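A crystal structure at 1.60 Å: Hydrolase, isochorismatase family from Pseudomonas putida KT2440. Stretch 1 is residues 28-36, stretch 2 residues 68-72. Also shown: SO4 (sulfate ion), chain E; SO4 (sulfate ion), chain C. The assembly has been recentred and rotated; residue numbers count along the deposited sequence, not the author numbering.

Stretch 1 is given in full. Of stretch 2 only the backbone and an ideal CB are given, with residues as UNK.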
# COMPACT_ATOMS: atom_id res chain seq x y z
N ILE A 28 12.70 10.48 -6.53
CA ILE A 28 12.88 10.88 -5.14
C ILE A 28 11.56 11.47 -4.66
O ILE A 28 11.13 12.52 -5.13
CB ILE A 28 13.99 11.93 -4.98
CG1 ILE A 28 15.28 11.41 -5.60
CG2 ILE A 28 14.20 12.26 -3.49
CD1 ILE A 28 16.41 12.41 -5.62
N ILE A 29 10.94 10.79 -3.71
CA ILE A 29 9.59 11.16 -3.23
C ILE A 29 9.66 11.98 -1.95
O ILE A 29 10.13 11.51 -0.88
CB ILE A 29 8.75 9.91 -3.04
CG1 ILE A 29 8.54 9.19 -4.38
CG2 ILE A 29 7.41 10.24 -2.42
CD1 ILE A 29 7.83 7.85 -4.33
N ASP A 30 9.24 13.25 -2.05
CA ASP A 30 8.90 14.06 -0.90
C ASP A 30 10.10 14.41 -0.02
O ASP A 30 9.99 14.35 1.20
CB ASP A 30 7.79 13.41 -0.05
CG ASP A 30 6.48 13.20 -0.84
OD1 ASP A 30 6.23 13.90 -1.86
OD2 ASP A 30 5.70 12.34 -0.36
N ALA A 31 11.24 14.74 -0.62
CA ALA A 31 12.43 15.05 0.19
C ALA A 31 12.34 16.51 0.67
O ALA A 31 13.06 17.41 0.22
CB ALA A 31 13.69 14.74 -0.60
N GLN A 32 11.41 16.71 1.61
CA GLN A 32 11.02 18.04 2.06
C GLN A 32 11.23 18.28 3.55
O GLN A 32 11.27 17.36 4.34
CB GLN A 32 9.57 18.30 1.73
CG GLN A 32 9.27 18.24 0.25
CD GLN A 32 7.81 18.41 -0.01
OE1 GLN A 32 7.06 17.43 -0.20
NE2 GLN A 32 7.38 19.69 -0.07
N LYS A 33 11.35 19.56 3.91
CA LYS A 33 11.73 19.95 5.27
C LYS A 33 10.66 19.63 6.37
O LYS A 33 11.00 19.49 7.56
CB LYS A 33 12.14 21.42 5.33
CG LYS A 33 13.35 21.81 4.54
CD LYS A 33 13.76 23.26 4.81
CE LYS A 33 15.05 23.63 4.14
NZ LYS A 33 15.29 25.08 4.32
N GLU A 34 9.40 19.47 5.96
CA GLU A 34 8.32 19.03 6.84
C GLU A 34 8.75 17.85 7.70
O GLU A 34 8.43 17.80 8.88
CB GLU A 34 7.10 18.64 6.00
CG GLU A 34 5.92 18.15 6.82
CD GLU A 34 5.21 19.22 7.63
OE1 GLU A 34 4.86 20.28 7.07
OE2 GLU A 34 4.98 19.03 8.84
N TYR A 35 9.57 16.97 7.13
CA TYR A 35 9.92 15.73 7.78
C TYR A 35 11.08 15.84 8.76
O TYR A 35 11.52 14.79 9.30
CB TYR A 35 10.22 14.66 6.74
CG TYR A 35 9.08 14.29 5.84
CD1 TYR A 35 7.88 13.80 6.37
CD2 TYR A 35 9.18 14.42 4.44
CE1 TYR A 35 6.85 13.43 5.53
CE2 TYR A 35 8.13 14.06 3.61
CZ TYR A 35 6.98 13.57 4.15
OH TYR A 35 6.06 13.23 3.16
N LEU A 36 11.66 17.04 8.90
CA LEU A 36 12.86 17.19 9.76
C LEU A 36 12.52 17.67 11.18
O LEU A 36 13.38 17.70 12.07
CB LEU A 36 13.84 18.15 9.08
CG LEU A 36 14.43 17.84 7.71
CD1 LEU A 36 15.37 18.91 7.16
CD2 LEU A 36 15.11 16.49 7.70
N UNK A 68 11.89 14.36 -9.16
CA UNK A 68 11.62 14.78 -7.80
C UNK A 68 10.11 15.02 -7.64
O UNK A 68 9.50 15.79 -8.41
CB UNK A 68 12.42 16.04 -7.45
N UNK A 69 9.54 14.41 -6.62
CA UNK A 69 8.15 14.58 -6.27
C UNK A 69 8.04 15.37 -4.96
O UNK A 69 8.77 15.06 -4.03
CB UNK A 69 7.46 13.22 -6.15
N UNK A 70 7.10 16.32 -4.87
CA UNK A 70 6.78 16.98 -3.63
C UNK A 70 5.28 17.10 -3.45
O UNK A 70 4.52 17.09 -4.43
CB UNK A 70 7.44 18.36 -3.58
N UNK A 71 4.88 17.28 -2.20
CA UNK A 71 3.51 17.63 -1.87
C UNK A 71 3.15 18.99 -2.42
O UNK A 71 3.95 19.94 -2.38
CB UNK A 71 3.30 17.60 -0.36
N UNK A 72 1.92 19.09 -2.91
CA UNK A 72 1.35 20.41 -3.16
C UNK A 72 1.27 21.19 -1.85
O UNK A 72 1.61 22.38 -1.82
CB UNK A 72 -0.03 20.29 -3.80
S SO4 E . -0.71 17.75 0.82
O1 SO4 E . -1.13 16.34 1.16
O2 SO4 E . -1.82 18.63 1.32
O3 SO4 E . -0.33 17.92 -0.54
O4 SO4 E . 0.41 18.01 1.75
S SO4 C . 3.40 11.03 2.99
O1 SO4 C . 3.36 11.76 1.70
O2 SO4 C . 4.03 9.74 2.83
O3 SO4 C . 1.99 10.79 3.39
O4 SO4 C . 3.99 11.83 4.08

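Residues 68-71 are the end of a strand that runs parallel to the end of the strand at Ile28 and Ile29, and beyond Ile29 the first stretch turns into a loop that places Asp30 and Gln32 beside the later positions.

Position 68 pairs with Ile28, and its CB projects to the same face of the sheet as the Ile28 side chain, 4.4 Å from Ile28 O. Beta backbone angles (-102/128) and the apolar neighbour would suit a branched aliphatic, a leucine or an aromatic ring. The residue is His68. Its imidazole lies alongside the isoleucine, CE1 standing 4.0 Å from Ile28 CD1, while NE2 is hydrogen-bonded elsewhere in the structure. On the backbone, His68 CA makes a CA-H...O contact with Ile28 O at 3.5 Å.

Position 69 pairs with Ile29 on the other face. Its backbone does the main work of registration: the amide N donates to Ile28 O (2.9 Å, nearly linear at 175°) and the carbonyl O accepts from Asp30 N (2.7 Å). Water 1, whose O accepts from Ala31 N (2.9 Å), also donates to the carbonyl O of position 69 (3.1 Å between the water O and that carbonyl O), extending the link into the loop. The ideal CB lies 4.2 Å from Ile29 CA and on the same face as the Ile29 side chain, so an apolar side chain would suit, and valine, isoleucine or leucine would all be plausible. Val69 occupies it in the t rotamer; its CB meets Ile29 CG1 at 4.5 Å.

At position 70 CB points sideways, 3.5 Å from Gln32 OE1 and 4.9 Å from Asp30 OD1. Polar or basic side chains would suit these oxygens, as would any long chain able to lie along the glutamine. Arg70 takes the second course: its CG packs 3.6 Å from Gln32 CD, and the guanidinium extends beyond stretch 1, with NH1 hydrogen-bonded elsewhere in the structure.

Position 71 offers its amide N to Gln32 OE1 (3.0 Å, 164°), a bond available to any residue but proline. CB is sideways, yet a side chain bending back could reach the Asp30 carboxylate, the Tyr35 hydroxyl and two sulfates. Histidine, lysine, arginine or asparagine could supply donors. His71 uses both ring nitrogens: ND1 donates to O4 of the chain E sulfate (2.8 Å), and NE2 to O1 of the chain C sulfate (2.7 Å), with a weak hydrogen bond from NE2 to Asp30 OD2 (3.3 Å). Tyr35 OH donates to O4 of the same chain C sulfate (2.7 Å), so both stretches hold this anion.

At position 72 CB points away into space free of stretch 1, which imposes no preference; the residue is Leu72.

Stretch 2, residues 68-72: HVRHL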
# COMPACT_ATOMS: atom_id res chain seq x y z
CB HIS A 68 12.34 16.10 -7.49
CG HIS A 68 13.80 16.11 -7.80
ND1 HIS A 68 14.75 15.94 -6.82
CD2 HIS A 68 14.47 16.29 -8.95
CE1 HIS A 68 15.95 16.00 -7.37
NE2 HIS A 68 15.81 16.23 -8.66
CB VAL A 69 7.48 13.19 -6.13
CG1 VAL A 69 6.06 13.33 -5.68
CG2 VAL A 69 7.57 12.39 -7.44
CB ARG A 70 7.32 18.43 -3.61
CG ARG A 70 8.81 18.55 -3.42
CD ARG A 70 9.20 19.99 -3.12
NE ARG A 70 9.03 20.89 -4.28
CZ ARG A 70 9.50 22.15 -4.32
NH1 ARG A 70 10.07 22.71 -3.28
NH2 ARG A 70 9.35 22.87 -5.44
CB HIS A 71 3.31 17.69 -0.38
CG HIS A 71 3.26 16.37 0.30
ND1 HIS A 71 2.25 16.01 1.17
CD2 HIS A 71 4.11 15.33 0.26
CE1 HIS A 71 2.46 14.79 1.60
NE2 HIS A 71 3.61 14.37 1.10
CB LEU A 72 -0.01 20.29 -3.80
CG LEU A 72 0.04 19.99 -5.29
CD1 LEU A 72 -1.33 19.46 -5.72
CD2 LEU A 72 0.42 21.24 -6.08
O HOH W 1 11.77 15.24 -3.44
O HOH W 2 5.14 21.27 -0.47
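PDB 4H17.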